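PDB 2VG9: bifunctional endo-1,4-beta-xylanase A from Neocallimastix patriciarum, which probably hydrolyses internal beta-1,4 linkages of xylan as a family 11 endo-xylanase. Local coordinates for residues Ser86-Gln100 / Gly189-Ser203. Sequence-based numbering, arbitrary orientation.
With ACT (acetate ion), chain D.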
# COMPACT_ATOMS: atom_id res chain seq x y z
N SER A 86 10.23 18.16 0.47
CA SER A 86 8.79 18.25 0.28
C SER A 86 8.43 19.53 -0.45
O SER A 86 8.57 20.62 0.11
CB SER A 86 8.04 18.12 1.62
OG SER A 86 6.64 18.12 1.40
N ALA A 87 8.04 19.43 -1.71
CA ALA A 87 7.57 20.63 -2.42
C ALA A 87 6.07 20.70 -2.25
O ALA A 87 5.32 20.37 -3.19
CB ALA A 87 7.94 20.56 -3.91
N SER A 88 5.62 21.12 -1.08
CA SER A 88 4.23 20.92 -0.68
C SER A 88 3.81 19.47 -0.90
O SER A 88 2.76 19.17 -1.50
CB SER A 88 3.28 21.86 -1.44
OG SER A 88 3.48 23.18 -0.99
N GLY A 89 4.65 18.55 -0.45
CA GLY A 89 4.44 17.15 -0.77
C GLY A 89 4.20 16.28 0.45
O GLY A 89 3.93 16.77 1.55
N ASN A 90 4.25 14.96 0.24
CA ASN A 90 3.94 14.02 1.30
C ASN A 90 4.39 12.62 0.90
O ASN A 90 4.86 12.38 -0.22
CB ASN A 90 2.44 14.07 1.61
CG ASN A 90 1.57 13.75 0.41
OD1 ASN A 90 1.44 12.60 0.03
ND2 ASN A 90 0.94 14.80 -0.17
N SER A 91 4.30 11.70 1.85
CA SER A 91 4.60 10.33 1.55
C SER A 91 3.96 9.47 2.63
O SER A 91 3.50 9.97 3.67
CB SER A 91 6.11 10.08 1.41
OG SER A 91 6.81 10.44 2.58
N ARG A 92 3.91 8.16 2.38
CA ARG A 92 3.37 7.24 3.34
C ARG A 92 4.06 5.89 3.22
O ARG A 92 4.55 5.51 2.13
CB ARG A 92 1.88 7.07 3.10
CG ARG A 92 1.54 6.28 1.83
CD ARG A 92 0.03 6.27 1.61
NE ARG A 92 -0.38 7.58 1.13
CZ ARG A 92 -1.54 7.86 0.53
NH1 ARG A 92 -2.46 6.92 0.32
NH2 ARG A 92 -1.77 9.10 0.15
N LEU A 93 4.07 5.18 4.33
CA LEU A 93 4.46 3.77 4.38
C LEU A 93 3.22 2.99 4.86
O LEU A 93 2.69 3.23 5.97
CB LEU A 93 5.61 3.58 5.36
CG LEU A 93 6.23 2.20 5.58
CD1 LEU A 93 6.88 1.71 4.31
CD2 LEU A 93 7.25 2.27 6.77
N CYS A 94 2.77 2.05 4.02
CA CYS A 94 1.50 1.39 4.27
C CYS A 94 1.42 -0.03 3.74
O CYS A 94 2.12 -0.40 2.81
CB CYS A 94 0.34 2.24 3.68
SG CYS A 94 0.40 2.43 1.88
N VAL A 95 0.54 -0.83 4.33
CA VAL A 95 0.12 -2.08 3.68
C VAL A 95 -0.82 -1.65 2.57
O VAL A 95 -1.59 -0.67 2.74
CB VAL A 95 -0.67 -3.02 4.63
CG1 VAL A 95 -1.00 -4.37 3.97
CG2 VAL A 95 0.04 -3.23 5.96
N TYR A 96 -0.78 -2.37 1.45
CA TYR A 96 -1.49 -1.95 0.25
C TYR A 96 -2.01 -3.14 -0.58
O TYR A 96 -1.39 -4.19 -0.60
CB TYR A 96 -0.53 -1.13 -0.61
CG TYR A 96 -1.08 -0.73 -1.96
CD1 TYR A 96 -1.78 0.48 -2.12
CD2 TYR A 96 -0.88 -1.53 -3.07
CE1 TYR A 96 -2.27 0.85 -3.36
CE2 TYR A 96 -1.39 -1.17 -4.33
CZ TYR A 96 -2.08 0.01 -4.47
OH TYR A 96 -2.57 0.37 -5.73
N GLY A 97 -3.14 -2.96 -1.26
CA GLY A 97 -3.60 -3.98 -2.18
C GLY A 97 -4.96 -3.62 -2.75
O GLY A 97 -5.41 -2.47 -2.61
N TRP A 98 -5.59 -4.60 -3.42
CA TRP A 98 -6.96 -4.42 -3.96
C TRP A 98 -7.90 -5.55 -3.57
O TRP A 98 -7.45 -6.69 -3.34
CB TRP A 98 -6.93 -4.31 -5.49
CG TRP A 98 -6.19 -3.09 -6.03
CD1 TRP A 98 -4.84 -2.90 -6.05
CD2 TRP A 98 -6.77 -1.94 -6.65
NE1 TRP A 98 -4.55 -1.70 -6.63
CE2 TRP A 98 -5.71 -1.08 -7.00
CE3 TRP A 98 -8.08 -1.56 -6.95
CZ2 TRP A 98 -5.93 0.16 -7.64
CZ3 TRP A 98 -8.30 -0.35 -7.55
CH2 TRP A 98 -7.21 0.51 -7.90
N PHE A 99 -9.21 -5.25 -3.50
CA PHE A 99 -10.25 -6.29 -3.56
C PHE A 99 -10.86 -6.22 -4.97
O PHE A 99 -11.44 -5.19 -5.36
CB PHE A 99 -11.38 -6.13 -2.51
CG PHE A 99 -10.90 -5.96 -1.08
CD1 PHE A 99 -9.74 -6.60 -0.61
CD2 PHE A 99 -11.63 -5.16 -0.19
CE1 PHE A 99 -9.31 -6.43 0.72
CE2 PHE A 99 -11.21 -5.00 1.13
CZ PHE A 99 -10.03 -5.65 1.59
N GLN A 100 -10.69 -7.30 -5.72
CA GLN A 100 -11.14 -7.39 -7.10
C GLN A 100 -12.62 -7.73 -7.08
O GLN A 100 -13.07 -8.59 -6.30
CB GLN A 100 -10.34 -8.48 -7.83
CG GLN A 100 -10.74 -8.74 -9.33
CD GLN A 100 -10.53 -7.53 -10.26
OE1 GLN A 100 -11.41 -6.69 -10.42
NE2 GLN A 100 -9.37 -7.48 -10.90
N GLY A 189 -14.56 -7.63 -1.92
CA GLY A 189 -14.33 -8.50 -3.08
C GLY A 189 -13.20 -9.50 -2.85
O GLY A 189 -12.84 -9.79 -1.72
N ASN A 190 -12.65 -10.02 -3.94
CA ASN A 190 -11.65 -11.10 -3.84
C ASN A 190 -10.25 -10.50 -3.61
O ASN A 190 -9.90 -9.50 -4.22
CB ASN A 190 -11.63 -11.95 -5.11
CG ASN A 190 -12.92 -12.76 -5.30
OD1 ASN A 190 -13.55 -13.22 -4.35
ND2 ASN A 190 -13.29 -12.97 -6.57
N LEU A 191 -9.45 -11.12 -2.76
CA LEU A 191 -8.16 -10.54 -2.42
C LEU A 191 -7.14 -10.61 -3.58
O LEU A 191 -6.73 -11.68 -3.99
CB LEU A 191 -7.61 -11.16 -1.14
CG LEU A 191 -6.31 -10.55 -0.59
CD1 LEU A 191 -6.45 -8.99 -0.28
CD2 LEU A 191 -5.95 -11.37 0.66
N TYR A 192 -6.73 -9.45 -4.09
CA TYR A 192 -5.75 -9.36 -5.14
C TYR A 192 -4.31 -9.59 -4.64
O TYR A 192 -3.59 -10.39 -5.20
CB TYR A 192 -5.89 -8.00 -5.83
CG TYR A 192 -4.90 -7.69 -6.93
CD1 TYR A 192 -4.95 -8.40 -8.14
CD2 TYR A 192 -3.93 -6.69 -6.79
CE1 TYR A 192 -4.06 -8.14 -9.18
CE2 TYR A 192 -3.02 -6.41 -7.85
CZ TYR A 192 -3.11 -7.14 -9.04
OH TYR A 192 -2.25 -6.94 -10.12
N GLU A 193 -3.90 -8.84 -3.61
CA GLU A 193 -2.53 -8.89 -3.05
C GLU A 193 -2.51 -8.22 -1.69
O GLU A 193 -3.45 -7.50 -1.31
CB GLU A 193 -1.56 -8.12 -3.94
CG GLU A 193 -1.80 -6.59 -3.81
CD GLU A 193 -0.98 -5.76 -4.78
OE1 GLU A 193 0.17 -6.14 -5.07
OE2 GLU A 193 -1.50 -4.73 -5.25
N VAL A 194 -1.41 -8.44 -0.96
CA VAL A 194 -1.14 -7.77 0.30
C VAL A 194 0.32 -7.36 0.19
O VAL A 194 1.23 -8.22 0.09
CB VAL A 194 -1.37 -8.66 1.56
CG1 VAL A 194 -0.97 -7.92 2.85
CG2 VAL A 194 -2.86 -9.12 1.67
N ALA A 195 0.54 -6.05 0.19
CA ALA A 195 1.86 -5.53 -0.08
C ALA A 195 2.23 -4.50 0.94
O ALA A 195 1.36 -3.91 1.56
CB ALA A 195 1.91 -4.91 -1.52
N LEU A 196 3.53 -4.29 1.12
CA LEU A 196 4.04 -3.11 1.82
C LEU A 196 4.53 -2.08 0.79
O LEU A 196 5.29 -2.40 -0.10
CB LEU A 196 5.12 -3.48 2.80
CG LEU A 196 5.46 -2.30 3.71
CD1 LEU A 196 4.35 -2.15 4.79
CD2 LEU A 196 6.88 -2.52 4.29
N ASN A 197 4.09 -0.83 0.97
CA ASN A 197 4.16 0.19 -0.07
C ASN A 197 4.74 1.50 0.47
O ASN A 197 4.30 1.97 1.50
CB ASN A 197 2.71 0.40 -0.60
CG ASN A 197 2.58 1.58 -1.57
OD1 ASN A 197 3.20 1.60 -2.61
ND2 ASN A 197 1.72 2.54 -1.24
N ALA A 198 5.73 2.05 -0.21
CA ALA A 198 6.28 3.37 0.06
C ALA A 198 5.85 4.23 -1.10
O ALA A 198 6.19 3.92 -2.25
CB ALA A 198 7.83 3.32 0.15
N GLU A 199 5.06 5.28 -0.86
CA GLU A 199 4.75 6.22 -1.95
C GLU A 199 5.00 7.68 -1.55
O GLU A 199 4.94 8.02 -0.36
CB GLU A 199 3.34 6.01 -2.53
CG GLU A 199 2.19 6.07 -1.51
CD GLU A 199 0.84 5.62 -2.11
OE1 GLU A 199 -0.10 6.44 -2.16
OE2 GLU A 199 0.72 4.48 -2.57
N GLY A 200 5.24 8.52 -2.56
CA GLY A 200 5.57 9.91 -2.37
C GLY A 200 4.95 10.80 -3.44
O GLY A 200 4.99 10.46 -4.64
N TRP A 201 4.35 11.91 -3.01
CA TRP A 201 3.78 12.91 -3.88
C TRP A 201 4.53 14.22 -3.65
O TRP A 201 4.57 14.72 -2.51
CB TRP A 201 2.32 13.12 -3.55
CG TRP A 201 1.66 14.25 -4.32
CD1 TRP A 201 1.33 15.51 -3.84
CD2 TRP A 201 1.24 14.22 -5.68
NE1 TRP A 201 0.73 16.25 -4.84
CE2 TRP A 201 0.65 15.48 -5.97
CE3 TRP A 201 1.26 13.23 -6.68
CZ2 TRP A 201 0.13 15.79 -7.23
CZ3 TRP A 201 0.73 13.54 -7.93
CH2 TRP A 201 0.17 14.81 -8.19
N GLN A 202 5.15 14.76 -4.71
CA GLN A 202 5.89 16.04 -4.62
C GLN A 202 6.88 16.00 -3.43
O GLN A 202 7.05 16.97 -2.69
CB GLN A 202 4.91 17.24 -4.54
CG GLN A 202 4.05 17.40 -5.81
CD GLN A 202 3.04 18.54 -5.77
OE1 GLN A 202 2.86 19.24 -4.74
NE2 GLN A 202 2.35 18.74 -6.88
N SER A 203 7.55 14.87 -3.28
CA SER A 203 8.52 14.67 -2.20
C SER A 203 9.71 13.86 -2.67
O SER A 203 9.71 13.29 -3.77
CB SER A 203 7.86 13.95 -1.00
OG SER A 203 7.46 12.63 -1.36
C ACT D . -2.53 16.37 -1.71
O ACT D . -3.65 16.41 -2.29
OXT ACT D . -1.78 15.40 -2.01
CH3 ACT D . -2.10 17.41 -0.72
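Val95 and Val194 meet methyl to methyl, CG1 to CG1 at 3.7 Å, their side chains crossing obliquely where strands 89-100 and 193-200 lie side by side. A little further along, Leu93 CD1 approaches Leu196 CD2 at 4.2 Å, and toward the other end Leu191 sets its CD1 against the edge of the Phe99 ring, in the ring plane. Leu93, Val95 and Leu196 turn to the second sheet, where Leu75 and Tyr81 of strand 73-86 and Val209 and Leu212 of strand 203-216 close over them, while Phe99 meets Phe178 of helix 174-182 edge-to-face. Such two-faced pairing illustrates the beta jelly roll of family 11 xylanases: one side of an antiparallel ladder packs between the sheets, while the other, bearing Arg92, Tyr96, Asn197 and Glu199, probably borders the substrate cleft. The ladder is interrupted between Tyr96 and Phe99, where the register slips by one residue. On the polar side, Asn197 points its ND2 almost straight at Cys94 SG, 3.4 Å away and in the amide plane. The same ND2 donates to Glu199 OE2 at 2.6 Å, and Arg56 holds Asn197 OD1, so both ends of the amide are gripped and its rotation is fixed. Glu199 runs alongside Arg92, their CG atoms 3.4 Å apart. With its CG between the backbone N and carbonyl carbon (chi1 71°) and its chain bent at chi3, Arg92 brings one guanidinium face under Glu199 OE1, which sits 3.3 Å above the plane over its centre, an ion pair without a directed N-H. With an alanine at this position, the Glu199 carboxylate is likely to lose the positive charge beneath OE1, and a gap would probably open beside Glu199 CG. Nearer the strand ends, Asn90 O is gripped from opposite faces of its plane by Trp201 N and, at 2.8 Å, by Ser203 OG.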